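Local coordinates for enoyl-CoA hydratase subunit II (Geobacillus kaustophilus, PDB 2EJ5), which probably catalyses the reversible hydration of enoyl-CoA thioesters, as a crotonase-family member associated with phenylacetic acid catabolism, at residues E8-Q12 and V13-T17; E29-N32 and A33-K37; A155-L158 and A159-E163; L182-W185 and E186-K190; R221-E224 and R225-E228. All blocks are in the same frame, centred on the assembly; numbering follows the deposited sequence.

Contact 1: residues E8-Q12 and V13-T17; sequences EVKGQ and VAWLT
Lys10 O is gripped twice: by the backbone N-H of Val13 across the turn and by a water that lies 2.8 Å from Lys10 O. The Val13 N bond is the longer, 3.2 Å to Lys10 O, and the donor stands well above the carbonyl plane, 56° out of it. The same water accepts from the indole NE1 of Trp15 at 2.9 Å, in the plane of the ring, and so ties the ring's N-H back to the turn. Lys10 and Val13 also pair in the other direction, Lys10 N to Val13 O at 2.8 Å, and two pairs along, Glu8 and Trp15 exchange both backbone bonds. The non-hydrogen-bonded pair Val9 and Ala14 lies between them, with Val9 CG2 resting 4.1 Å from Ala14 CB on the opposite sheet face. Trp15 carries its CG beside its own backbone N (chi1 -66°), which brings the pyrrole side of the indole to Lys10, whose chain crosses it at a slant. There Lys10 CB comes within 3.8 Å of Trp15 NE1, and the lysine's methylenes pass CD1 before the chain bends away. Val13 CG2 lies toward the rim of one indole face, near NE1, but the eclipsed valine rotamer makes this closeness doubtful. Val13 and Trp15 also touch Val52 of the neighbouring strand and side chains of helix 185-197. Gly11, with positive phi, takes the corner of a type II' turn from Lys10 to Val13. This is a tight two-residue beta hairpin, the N-terminal edge of the main sheet in the crotonase fold.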
loop_
_atom_site.group_PDB
_atom_site.type_symbol
_atom_site.label_atom_id
_atom_site.label_comp_id
_atom_site.label_asym_id
_atom_site.label_seq_id
_atom_site.Cartn_x
_atom_site.Cartn_y
_atom_site.Cartn_z
ATOM N N GLU A 8 16.484 -27.306 13.312
ATOM C CA GLU A 8 17.388 -28.210 12.619
ATOM C C GLU A 8 17.921 -27.487 11.385
ATOM O O GLU A 8 17.143 -27.000 10.570
ATOM C CB GLU A 8 16.602 -29.457 12.212
ATOM C CG GLU A 8 17.442 -30.670 11.854
ATOM C CD GLU A 8 16.590 -31.898 11.546
ATOM O OE1 GLU A 8 15.473 -32.057 12.126
ATOM O OE2 GLU A 8 17.046 -32.714 10.710
ATOM N N VAL A 9 19.235 -27.359 11.281
ATOM C CA VAL A 9 19.847 -26.867 10.063
ATOM C C VAL A 9 20.075 -28.067 9.106
ATOM O O VAL A 9 20.705 -29.068 9.476
ATOM C CB VAL A 9 21.159 -26.069 10.339
ATOM C CG1 VAL A 9 21.812 -25.561 9.046
ATOM C CG2 VAL A 9 20.895 -24.884 11.277
ATOM N N LYS A 10 19.500 -27.985 7.908
ATOM C CA LYS A 10 19.711 -28.987 6.868
ATOM C C LYS A 10 20.268 -28.271 5.643
ATOM O O LYS A 10 19.584 -27.475 4.989
ATOM C CB LYS A 10 18.433 -29.735 6.556
ATOM C CG LYS A 10 17.987 -30.679 7.699
ATOM C CD LYS A 10 16.582 -31.193 7.526
ATOM C CE LYS A 10 16.368 -31.824 6.173
ATOM N NZ LYS A 10 16.914 -33.212 6.056
ATOM N N GLY A 11 21.545 -28.513 5.387
ATOM C CA GLY A 11 22.261 -27.839 4.324
ATOM C C GLY A 11 22.579 -26.482 4.890
ATOM O O GLY A 11 23.268 -26.379 5.908
ATOM N N GLN A 12 22.055 -25.438 4.246
ATOM C CA GLN A 12 22.164 -24.089 4.792
ATOM C C GLN A 12 20.809 -23.458 5.101
ATOM O O GLN A 12 20.679 -22.235 5.118
ATOM C CB GLN A 12 22.980 -23.230 3.871
ATOM C CG GLN A 12 24.356 -23.855 3.656
ATOM C CD GLN A 12 25.344 -22.867 3.177
ATOM O OE1 GLN A 12 26.153 -22.369 3.946
ATOM N NE2 GLN A 12 25.285 -22.554 1.900
ATOM N N VAL A 13 19.816 -24.306 5.334
ATOM C CA VAL A 13 18.546 -23.817 5.800
ATOM C C VAL A 13 18.210 -24.262 7.209
ATOM O O VAL A 13 18.321 -25.465 7.554
ATOM C CB VAL A 13 17.346 -23.867 4.735
ATOM C CG1 VAL A 13 17.699 -24.522 3.399
ATOM C CG2 VAL A 13 15.968 -24.257 5.315
ATOM N N ALA A 14 17.871 -23.276 8.035
ATOM C CA ALA A 14 17.345 -23.563 9.366
ATOM C C ALA A 14 15.848 -23.812 9.288
ATOM O O ALA A 14 15.072 -22.942 8.874
ATOM C CB ALA A 14 17.693 -22.425 10.367
ATOM N N TRP A 15 15.451 -25.017 9.666
ATOM C CA TRP A 15 14.077 -25.443 9.701
ATOM C C TRP A 15 13.601 -25.220 11.142
ATOM O O TRP A 15 14.076 -25.876 12.095
ATOM C CB TRP A 15 13.966 -26.899 9.261
ATOM C CG TRP A 15 14.344 -27.087 7.806
ATOM C CD1 TRP A 15 15.625 -27.235 7.274
ATOM C CD2 TRP A 15 13.446 -27.107 6.695
ATOM N NE1 TRP A 15 15.554 -27.349 5.905
ATOM C CE2 TRP A 15 14.232 -27.281 5.522
ATOM C CE3 TRP A 15 12.050 -26.990 6.571
ATOM C CZ2 TRP A 15 13.659 -27.342 4.246
ATOM C CZ3 TRP A 15 11.481 -27.050 5.314
ATOM C CH2 TRP A 15 12.290 -27.233 4.156
ATOM N N LEU A 16 12.725 -24.242 11.315
ATOM C CA LEU A 16 12.160 -23.926 12.626
ATOM C C LEU A 16 10.742 -24.463 12.627
ATOM O O LEU A 16 9.813 -23.925 11.989
ATOM C CB LEU A 16 12.286 -22.403 12.904
ATOM C CG LEU A 16 12.167 -21.922 14.370
ATOM C CD1 LEU A 16 12.529 -20.446 14.544
ATOM C CD2 LEU A 16 10.803 -22.245 14.982
ATOM N N THR A 17 10.550 -25.608 13.282
ATOM C CA THR A 17 9.245 -26.226 13.265
ATOM C C THR A 17 8.550 -25.970 14.616
ATOM O O THR A 17 9.066 -26.350 15.681
ATOM C CB THR A 17 9.358 -27.724 12.955
ATOM O OG1 THR A 17 9.912 -27.894 11.640
ATOM C CG2 THR A 17 8.038 -28.397 13.026
HETATM O O HOH W 1 17.187 -28.051 3.618
#

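Contact 2: residues E29-N32 and A33-K37; sequences EQMN and AEVTK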
loop_
_atom_site.group_PDB
_atom_site.type_symbol
_atom_site.label_atom_id
_atom_site.label_comp_id
_atom_site.label_asym_id
_atom_site.label_seq_id
_atom_site.Cartn_x
_atom_site.Cartn_y
_atom_site.Cartn_z
ATOM N N GLU A 29 4.281 -19.396 26.717
ATOM C CA GLU A 29 5.458 -18.644 27.164
ATOM C C GLU A 29 6.804 -19.209 26.684
ATOM O O GLU A 29 7.664 -18.452 26.203
ATOM C CB GLU A 29 5.414 -18.498 28.697
ATOM C CG GLU A 29 6.583 -17.764 29.315
ATOM C CD GLU A 29 6.453 -17.633 30.829
ATOM O OE1 GLU A 29 5.879 -18.557 31.483
ATOM O OE2 GLU A 29 6.933 -16.599 31.357
ATOM N N GLN A 30 7.004 -20.521 26.792
ATOM C CA GLN A 30 8.276 -21.084 26.350
ATOM C C GLN A 30 8.405 -21.269 24.818
ATOM O O GLN A 30 9.512 -21.195 24.318
ATOM C CB GLN A 30 8.708 -22.344 27.134
ATOM C CG GLN A 30 8.126 -23.664 26.697
ATOM C CD GLN A 30 8.726 -24.838 27.471
ATOM O OE1 GLN A 30 9.889 -25.247 27.247
ATOM N NE2 GLN A 30 7.939 -25.385 28.394
ATOM N N MET A 31 7.302 -21.496 24.107
ATOM C CA MET A 31 7.328 -21.477 22.631
ATOM C C MET A 31 7.750 -20.099 22.172
ATOM O O MET A 31 8.594 -19.988 21.314
ATOM C CB MET A 31 5.997 -21.869 21.979
ATOM C CG MET A 31 6.107 -21.980 20.406
ATOM S SD MET A 31 4.615 -22.263 19.441
ATOM C CE MET A 31 5.390 -22.035 17.889
ATOM N N ASN A 32 7.146 -19.062 22.748
ATOM C CA ASN A 32 7.557 -17.696 22.461
ATOM C C ASN A 32 9.031 -17.499 22.703
ATOM O O ASN A 32 9.725 -16.938 21.880
ATOM C CB ASN A 32 6.738 -16.673 23.271
ATOM C CG ASN A 32 5.377 -16.471 22.712
ATOM O OD1 ASN A 32 5.220 -16.184 21.515
ATOM N ND2 ASN A 32 4.363 -16.631 23.548
ATOM N N ALA A 33 9.508 -17.950 23.867
ATOM C CA ALA A 33 10.885 -17.793 24.217
ATOM C C ALA A 33 11.835 -18.592 23.327
ATOM O O ALA A 33 12.943 -18.136 23.044
ATOM C CB ALA A 33 11.092 -18.180 25.686
ATOM N N GLU A 34 11.433 -19.801 22.947
ATOM C CA GLU A 34 12.312 -20.670 22.138
ATOM C C GLU A 34 12.412 -20.134 20.711
ATOM O O GLU A 34 13.478 -20.105 20.135
ATOM C CB GLU A 34 11.821 -22.121 22.154
ATOM C CG GLU A 34 11.895 -22.747 23.577
ATOM C CD GLU A 34 11.468 -24.196 23.629
ATOM O OE1 GLU A 34 10.639 -24.614 22.787
ATOM O OE2 GLU A 34 11.967 -24.920 24.542
ATOM N N VAL A 35 11.291 -19.667 20.166
ATOM C CA VAL A 35 11.295 -19.120 18.804
ATOM C C VAL A 35 12.229 -17.915 18.740
ATOM O O VAL A 35 13.011 -17.802 17.802
ATOM C CB VAL A 35 9.882 -18.800 18.327
ATOM C CG1 VAL A 35 9.921 -17.920 17.036
ATOM C CG2 VAL A 35 9.081 -20.097 18.059
ATOM N N THR A 36 12.181 -17.055 19.771
ATOM C CA THR A 36 13.040 -15.871 19.874
ATOM C C THR A 36 14.501 -16.264 19.815
ATOM O O THR A 36 15.263 -15.748 18.993
ATOM C CB THR A 36 12.760 -15.031 21.188
ATOM O OG1 THR A 36 11.397 -14.593 21.208
ATOM C CG2 THR A 36 13.636 -13.794 21.286
ATOM N N LYS A 37 14.897 -17.154 20.722
ATOM C CA LYS A 37 16.264 -17.696 20.769
ATOM C C LYS A 37 16.730 -18.322 19.437
ATOM O O LYS A 37 17.844 -18.062 18.986
ATOM C CB LYS A 37 16.345 -18.735 21.898
ATOM C CG LYS A 37 17.767 -19.243 22.181
ATOM C CD LYS A 37 17.804 -20.001 23.510
ATOM C CE LYS A 37 19.191 -20.576 23.809
ATOM N NZ LYS A 37 19.584 -21.633 22.813
#
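Helix 29-44 is the crossover helix of a beta-alpha-beta unit between strands 13-18 and 50-55, and residues 29-37 form its first two turns. Regular i to i+4 bonds run through them, the shortest from Glu34 N to Gln30 O at 2.7 Å. On the sheet side Met31 and Val35 lie alongside each other and point the same way. The methionine is fully extended, with CG anti to N (chi1 -174°), so its terminal CE reaches forward to 4.2 Å from Val35 CG2. Both side chains pack on Ile5 and Leu18 of the sheet below. On another side of the helix Glu34 rises next to Gln30, and its CG is pressed against the Gln30 carbonyl, a tight 2.9 Å from Glu34 CG to Gln30 O. The carboxylate takes its hydrogen bonds from the N-terminal segment, from Thr4 OG1 and Glu3 N, and so ties the helix to the chain leading into strand 5-10. Asn32, buried against Tyr83 and Met86 of helix 75-92, gives its carbonyl to two donors of Thr36. Thr36 N binds Asn32 O at 3.2 Å, while Thr36 OG1, held beside its own backbone N, donates to Asn32 O at 3.0 Å from the opposite face of that carbonyl.

Contact 3: residues A155-L158 and A159-E163; sequences ALEL and AVLGE
Glu157 meets Leu161 one helical turn on, and its extended side chain ends at a water. From CB the chain turns to CG, which is placed anti to the backbone N (chi1 -177°) and touches Leu161 CD1 at 3.6 Å, the two side chains slanting past one another. Beyond CG the chain stays extended, and at its tip OE2 receives a hydrogen bond from a water 3.1 Å away, which also donates to Glu163 OE1. A single water thus bridges the two carboxylates, while Glu157 OE2 and Glu163 OE1 stay 5.2 Å apart. Glu157 OE2 has a long, weak ion pair with Lys154 as well. The carbonyl of Glu157 serves two donors: Leu161 N at 2.8 Å from Glu157 O, and a second water, which in turn accepts from Glu163 N. Beside this, Leu156 CD2 packs on Val160 CG2 at 3.8 Å, both side chains pointing the same way toward the second subunit, where Phe118 and Leu196 of that subunit meet them. Gly162, with positive phi, ends the helix, and its N reaches Leu158 O in a weak bond of 3.0 Å. Past the last turn, Glu163 N is served by water. If both acids are ionised, the bridging water, with Lys154 and the weakly paired Arg195 of the second subunit, would probably ease their repulsion at this subunit interface.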
loop_
_atom_site.group_PDB
_atom_site.type_symbol
_atom_site.label_atom_id
_atom_site.label_comp_id
_atom_site.label_asym_id
_atom_site.label_seq_id
_atom_site.Cartn_x
_atom_site.Cartn_y
_atom_site.Cartn_z
ATOM N N ALA A 155 -7.486 -4.735 5.093
ATOM C CA ALA A 155 -7.001 -5.062 6.425
ATOM C C ALA A 155 -8.117 -4.892 7.457
ATOM O O ALA A 155 -8.243 -5.715 8.353
ATOM C CB ALA A 155 -5.766 -4.193 6.828
ATOM N N LEU A 156 -8.884 -3.805 7.334
ATOM C CA LEU A 156 -10.015 -3.545 8.247
ATOM C C LEU A 156 -11.108 -4.643 8.095
ATOM O O LEU A 156 -11.630 -5.148 9.087
ATOM C CB LEU A 156 -10.551 -2.125 8.029
ATOM C CG LEU A 156 -11.562 -1.671 9.089
ATOM C CD1 LEU A 156 -11.468 -0.180 9.369
ATOM C CD2 LEU A 156 -12.938 -2.087 8.621
ATOM N N GLU A 157 -11.396 -5.037 6.872
ATOM C CA GLU A 157 -12.391 -6.051 6.596
ATOM C C GLU A 157 -12.014 -7.392 7.234
ATOM O O GLU A 157 -12.820 -8.003 7.949
ATOM C CB GLU A 157 -12.643 -6.185 5.090
ATOM C CG GLU A 157 -13.751 -7.206 4.805
ATOM C CD GLU A 157 -14.056 -7.391 3.319
ATOM O OE1 GLU A 157 -13.771 -6.473 2.512
ATOM O OE2 GLU A 157 -14.620 -8.483 2.977
ATOM N N LEU A 158 -10.756 -7.773 7.073
ATOM C CA LEU A 158 -10.214 -8.955 7.706
ATOM C C LEU A 158 -10.265 -8.878 9.213
ATOM O O LEU A 158 -10.799 -9.786 9.832
ATOM C CB LEU A 158 -8.783 -9.185 7.237
ATOM C CG LEU A 158 -8.706 -9.698 5.784
ATOM C CD1 LEU A 158 -7.240 -9.849 5.468
ATOM C CD2 LEU A 158 -9.400 -11.032 5.621
ATOM N N ALA A 159 -9.741 -7.790 9.797
ATOM C CA ALA A 159 -9.757 -7.598 11.240
ATOM C C ALA A 159 -11.152 -7.501 11.830
ATOM O O ALA A 159 -11.353 -7.926 12.968
ATOM C CB ALA A 159 -8.954 -6.337 11.650
ATOM N N VAL A 160 -12.094 -6.899 11.105
ATOM C CA VAL A 160 -13.382 -6.549 11.703
ATOM C C VAL A 160 -14.388 -7.646 11.485
ATOM O O VAL A 160 -15.073 -8.068 12.430
ATOM C CB VAL A 160 -13.923 -5.135 11.249
ATOM C CG1 VAL A 160 -15.417 -4.918 11.605
ATOM C CG2 VAL A 160 -13.057 -4.038 11.829
ATOM N N LEU A 161 -14.477 -8.129 10.256
ATOM C CA LEU A 161 -15.451 -9.173 9.953
ATOM C C LEU A 161 -14.934 -10.536 10.377
ATOM O O LEU A 161 -15.724 -11.439 10.677
ATOM C CB LEU A 161 -15.826 -9.118 8.481
ATOM C CG LEU A 161 -16.551 -7.806 8.122
ATOM C CD1 LEU A 161 -16.824 -7.740 6.620
ATOM C CD2 LEU A 161 -17.859 -7.583 8.947
ATOM N N GLY A 162 -13.604 -10.671 10.475
ATOM C CA GLY A 162 -13.004 -11.907 10.994
ATOM C C GLY A 162 -13.244 -13.165 10.159
ATOM O O GLY A 162 -13.192 -14.263 10.690
ATOM N N GLU A 163 -13.502 -13.029 8.864
ATOM C CA GLU A 163 -13.870 -14.193 8.076
ATOM C C GLU A 163 -12.633 -14.941 7.593
ATOM O O GLU A 163 -11.705 -14.347 7.034
ATOM C CB GLU A 163 -14.746 -13.836 6.883
ATOM C CG GLU A 163 -15.938 -13.004 7.235
ATOM C CD GLU A 163 -17.034 -13.157 6.223
ATOM O OE1 GLU A 163 -17.313 -12.179 5.491
ATOM O OE2 GLU A 163 -17.609 -14.280 6.149
HETATM O O HOH W 2 -13.220 -10.683 7.092
HETATM O O HOH W 3 -14.416 -10.773 4.999
#

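Contact 4: residues L182-W185 and E186-K190; sequences LSDW and EEEVK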
loop_
_atom_site.group_PDB
_atom_site.type_symbol
_atom_site.label_atom_id
_atom_site.label_comp_id
_atom_site.label_asym_id
_atom_site.label_seq_id
_atom_site.Cartn_x
_atom_site.Cartn_y
_atom_site.Cartn_z
ATOM N N LEU A 182 -0.920 -30.631 -2.142
ATOM C CA LEU A 182 -0.475 -31.493 -1.039
ATOM C C LEU A 182 0.604 -32.552 -1.384
ATOM O O LEU A 182 1.561 -32.733 -0.636
ATOM C CB LEU A 182 -1.658 -32.159 -0.343
ATOM C CG LEU A 182 -1.291 -32.936 0.926
ATOM C CD1 LEU A 182 -0.382 -32.069 1.861
ATOM C CD2 LEU A 182 -2.552 -33.400 1.678
ATOM N N SER A 183 0.456 -33.267 -2.486
ATOM C CA SER A 183 1.473 -34.281 -2.814
ATOM C C SER A 183 2.869 -33.674 -3.037
ATOM O O SER A 183 3.879 -34.358 -2.872
ATOM C CB SER A 183 1.049 -35.070 -4.054
ATOM O OG SER A 183 0.929 -34.206 -5.153
ATOM N N ASP A 184 2.902 -32.393 -3.418
ATOM C CA ASP A 184 4.121 -31.665 -3.828
ATOM C C ASP A 184 4.765 -30.889 -2.676
ATOM O O ASP A 184 5.839 -30.317 -2.817
ATOM C CB ASP A 184 3.767 -30.666 -4.918
ATOM C CG ASP A 184 3.438 -31.340 -6.242
ATOM O OD1 ASP A 184 3.630 -32.575 -6.344
ATOM O OD2 ASP A 184 3.000 -30.633 -7.168
ATOM N N TRP A 185 4.084 -30.891 -1.544
ATOM C CA TRP A 185 4.372 -29.986 -0.453
ATOM C C TRP A 185 5.813 -30.061 0.029
ATOM O O TRP A 185 6.542 -29.059 -0.049
ATOM C CB TRP A 185 3.407 -30.256 0.707
ATOM C CG TRP A 185 3.670 -29.381 1.904
ATOM C CD1 TRP A 185 4.116 -29.773 3.152
ATOM C CD2 TRP A 185 3.524 -27.954 1.957
ATOM N NE1 TRP A 185 4.243 -28.663 3.980
ATOM C CE2 TRP A 185 3.894 -27.540 3.263
ATOM C CE3 TRP A 185 3.101 -26.985 1.029
ATOM C CZ2 TRP A 185 3.843 -26.207 3.657
ATOM C CZ3 TRP A 185 3.078 -25.656 1.424
ATOM C CH2 TRP A 185 3.433 -25.285 2.725
ATOM N N GLU A 186 6.246 -31.236 0.515
ATOM C CA GLU A 186 7.570 -31.301 1.144
ATOM C C GLU A 186 8.687 -30.902 0.154
ATOM O O GLU A 186 9.626 -30.192 0.509
ATOM C CB GLU A 186 7.863 -32.681 1.781
ATOM C CG GLU A 186 6.777 -33.264 2.699
ATOM C CD GLU A 186 6.740 -32.637 4.109
ATOM O OE1 GLU A 186 7.669 -31.869 4.472
ATOM O OE2 GLU A 186 5.774 -32.928 4.865
ATOM N N GLU A 187 8.574 -31.348 -1.098
ATOM C CA GLU A 187 9.637 -31.091 -2.070
ATOM C C GLU A 187 9.657 -29.640 -2.526
ATOM O O GLU A 187 10.729 -29.058 -2.670
ATOM C CB GLU A 187 9.546 -32.022 -3.296
ATOM C CG GLU A 187 10.629 -31.748 -4.342
ATOM C CD GLU A 187 12.025 -32.196 -3.927
ATOM O OE1 GLU A 187 12.192 -32.885 -2.893
ATOM O OE2 GLU A 187 12.980 -31.851 -4.647
ATOM N N GLU A 188 8.495 -29.054 -2.764
ATOM C CA GLU A 188 8.477 -27.657 -3.243
ATOM C C GLU A 188 8.940 -26.668 -2.195
ATOM O O GLU A 188 9.611 -25.674 -2.534
ATOM C CB GLU A 188 7.102 -27.256 -3.736
ATOM C CG GLU A 188 6.666 -28.043 -4.907
ATOM C CD GLU A 188 6.854 -27.303 -6.189
ATOM O OE1 GLU A 188 7.926 -26.649 -6.387
ATOM O OE2 GLU A 188 5.902 -27.385 -7.002
ATOM N N VAL A 189 8.547 -26.908 -0.936
ATOM C CA VAL A 189 9.062 -26.128 0.181
ATOM C C VAL A 189 10.587 -26.241 0.271
ATOM O O VAL A 189 11.287 -25.228 0.310
ATOM C CB VAL A 189 8.391 -26.529 1.537
ATOM C CG1 VAL A 189 9.074 -25.856 2.686
ATOM C CG2 VAL A 189 6.905 -26.182 1.505
ATOM N N LYS A 190 11.115 -27.467 0.309
ATOM C CA LYS A 190 12.568 -27.597 0.353
ATOM C C LYS A 190 13.269 -26.932 -0.827
ATOM O O LYS A 190 14.273 -26.289 -0.630
ATOM C CB LYS A 190 13.079 -29.042 0.636
ATOM C CG LYS A 190 13.054 -30.034 -0.465
ATOM C CD LYS A 190 13.915 -31.325 -0.125
ATOM C CE LYS A 190 15.397 -31.187 -0.476
ATOM N NZ LYS A 190 16.091 -32.527 -0.413
HETATM O O HOH W 4 6.838 -33.593 -1.812
HETATM O O HOH W 5 4.848 -33.750 0.086
#
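Trp185 and Val189 are joined by backbone and side chain alike: Val189 N donates to Trp185 O at 3.1 Å in a nearly straight bond. One residue earlier, Glu188 N is satisfied by Asp184 O at 2.9 Å, the donor lying close to the line of that carbonyl. The N-H groups of Glu186 and Glu187, in the first turn, are served by water instead. One water accepts from Glu186 N and another from Glu187 N, each at 2.9 Å, and both donate back to Ser183 O, so one carbonyl supplies two bridges to the helix start. Leu182 O takes the N-H of Trp185, while Leu182 N reaches Glu123. Ser183 OG gives a weak bond to Asp184 OD1. The indole of Trp185 is buried, its CG anti to the backbone N (chi1 178°). Val189 CG2 stands almost squarely over its six-membered ring, 3.5 Å from the centroid and 4° from the normal, in a CH-pi contact. The carboxylate of Glu186 meets the ring differently, with OE2 in the ring plane at the CD1 edge and the two planes 73° apart. Trp185 and Val189 pack on strands 97-101 and 118-122 below. Asp184 OD2 and Glu188 OE2 come to 4.4 Å, a like-charge pair that would tend to raise the pKa of either acid; the helix N terminus, next to Asp184, would probably offset this for the aspartate.

Contact 5: residues R221-E224 and R225-E228; sequences RYLE and REAE
Tyr222 and Glu226 are linked through water: Tyr222 OH donates to a water at 2.7 Å, which lies in the ring plane and donates in turn to Glu226 OE2. The same carboxylate oxygen comes up to the edge of the phenol, OE2 to Tyr222 CE2 3.4 Å, with carboxylate and ring nearly perpendicular. Glu226 reaches there because its chain leaves anti to the backbone N (chi1 -180°) and stays extended. A second water donates to Leu223 O at 2.6 Å and to Glu226 OE1. Ordinary helical backbone bonds join Arg225 to Arg221, Glu226 to Tyr222, Ala227 to Leu223 and Glu228 to Glu224. Among the charged groups, Arg225 folds back at chi2 and chi3, so that its guanidinium lies with one face toward Glu224 CB, which is 3.8 Å from Arg225 NH2. Arg225 NH1 stands 4.3 Å from Arg221 NH2, a pair of like charges, over one face of the Arg221 guanidinium. Tyr222 packs on helix 201-216, and Glu226 OE2 accepts from Gly141 N of the third subunit. With a backbone N-H and a water both bonded to OE2, Glu226 is probably held ionised although buried, and it makes a polar link between helix 219-235 and the third subunit.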
loop_
_atom_site.group_PDB
_atom_site.type_symbol
_atom_site.label_atom_id
_atom_site.label_comp_id
_atom_site.label_asym_id
_atom_site.label_seq_id
_atom_site.Cartn_x
_atom_site.Cartn_y
_atom_site.Cartn_z
ATOM N N ARG A 221 16.232 10.954 3.436
ATOM C CA ARG A 221 17.050 10.175 4.340
ATOM C C ARG A 221 17.193 8.764 3.797
ATOM O O ARG A 221 18.271 8.184 3.884
ATOM C CB ARG A 221 16.454 10.156 5.741
ATOM C CG ARG A 221 16.677 11.480 6.486
ATOM C CD ARG A 221 15.846 11.519 7.783
ATOM N NE ARG A 221 16.410 10.667 8.832
ATOM C CZ ARG A 221 17.475 10.973 9.584
ATOM N NH1 ARG A 221 18.132 12.117 9.430
ATOM N NH2 ARG A 221 17.893 10.116 10.503
ATOM N N TYR A 222 16.109 8.246 3.212
ATOM C CA TYR A 222 16.139 6.918 2.594
ATOM C C TYR A 222 17.329 6.743 1.620
ATOM O O TYR A 222 18.040 5.742 1.666
ATOM C CB TYR A 222 14.829 6.592 1.862
ATOM C CG TYR A 222 14.959 5.229 1.277
ATOM C CD1 TYR A 222 14.770 4.101 2.080
ATOM C CD2 TYR A 222 15.364 5.056 -0.060
ATOM C CE1 TYR A 222 14.953 2.814 1.560
ATOM C CE2 TYR A 222 15.560 3.767 -0.580
ATOM C CZ TYR A 222 15.361 2.673 0.240
ATOM O OH TYR A 222 15.565 1.422 -0.234
ATOM N N LEU A 223 17.513 7.698 0.725
ATOM C CA LEU A 223 18.626 7.621 -0.235
ATOM C C LEU A 223 20.011 7.545 0.463
ATOM O O LEU A 223 20.923 6.922 -0.063
ATOM C CB LEU A 223 18.634 8.825 -1.195
ATOM C CG LEU A 223 17.376 9.024 -2.065
ATOM C CD1 LEU A 223 17.445 10.208 -3.045
ATOM C CD2 LEU A 223 17.167 7.727 -2.833
ATOM N N GLU A 224 20.168 8.221 1.600
ATOM C CA GLU A 224 21.443 8.132 2.335
ATOM C C GLU A 224 21.618 6.721 2.927
ATOM O O GLU A 224 22.702 6.143 2.823
ATOM C CB GLU A 224 21.582 9.214 3.430
ATOM C CG GLU A 224 21.803 10.651 2.923
ATOM C CD GLU A 224 23.197 10.912 2.346
ATOM O OE1 GLU A 224 24.078 10.005 2.373
ATOM O OE2 GLU A 224 23.418 12.046 1.841
ATOM N N ARG A 225 20.536 6.146 3.478
ATOM C CA ARG A 225 20.562 4.752 3.965
ATOM C C ARG A 225 20.885 3.767 2.818
ATOM O O ARG A 225 21.656 2.810 2.972
ATOM C CB ARG A 225 19.217 4.368 4.618
ATOM C CG ARG A 225 18.763 5.267 5.823
ATOM C CD ARG A 225 19.698 5.160 7.118
ATOM N NE ARG A 225 20.919 5.966 7.000
ATOM C CZ ARG A 225 20.990 7.297 7.136
ATOM N NH1 ARG A 225 19.899 8.031 7.372
ATOM N NH2 ARG A 225 22.163 7.910 7.004
ATOM N N GLU A 226 20.255 3.979 1.668
ATOM C CA GLU A 226 20.477 3.106 0.526
ATOM C C GLU A 226 21.938 3.073 0.078
ATOM O O GLU A 226 22.492 1.999 -0.243
ATOM C CB GLU A 226 19.606 3.607 -0.612
ATOM C CG GLU A 226 19.715 2.808 -1.883
ATOM C CD GLU A 226 18.992 3.557 -3.019
ATOM O OE1 GLU A 226 19.673 4.302 -3.735
ATOM O OE2 GLU A 226 17.751 3.405 -3.151
ATOM N N ALA A 227 22.545 4.259 -0.008
ATOM C CA ALA A 227 23.933 4.398 -0.464
ATOM C C ALA A 227 24.876 3.665 0.478
ATOM O O ALA A 227 25.777 2.960 0.044
ATOM C CB ALA A 227 24.305 5.892 -0.551
ATOM N N GLU A 228 24.631 3.796 1.784
ATOM C CA GLU A 228 25.408 3.020 2.765
ATOM C C GLU A 228 25.259 1.490 2.590
ATOM O O GLU A 228 26.250 0.762 2.660
ATOM C CB GLU A 228 25.053 3.445 4.198
ATOM C CG GLU A 228 25.934 2.791 5.301
ATOM C CD GLU A 228 27.456 2.787 4.998
ATOM O OE1 GLU A 228 28.005 3.805 4.477
ATOM O OE2 GLU A 228 28.103 1.749 5.281
HETATM O O HOH W 6 16.403 1.162 -2.735
HETATM O O HOH W 7 21.135 6.416 -2.641
#

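How the contacts relate
All five contacts are local and follow one another along the chain, so none nests within or crosses another. Contact 1 closes the hairpin of strands 5-10 and 13-18, and contact 2 follows in the helix that leads on to strand 50-55; they touch through Leu16 CD2 and Val35 CG2, 4.1 Å apart. Contact 3 ends helix 152-161 at the second subunit, its centre about 34 Å from that of contact 1. Contact 4 starts helix 185-197 and returns to the sheet, where Val189 CG1 meets Trp15 CZ3 at 3.8 Å. Contact 5, on helix 219-235 beside the third subunit, lies farthest from contact 4, about 39 Å between centres.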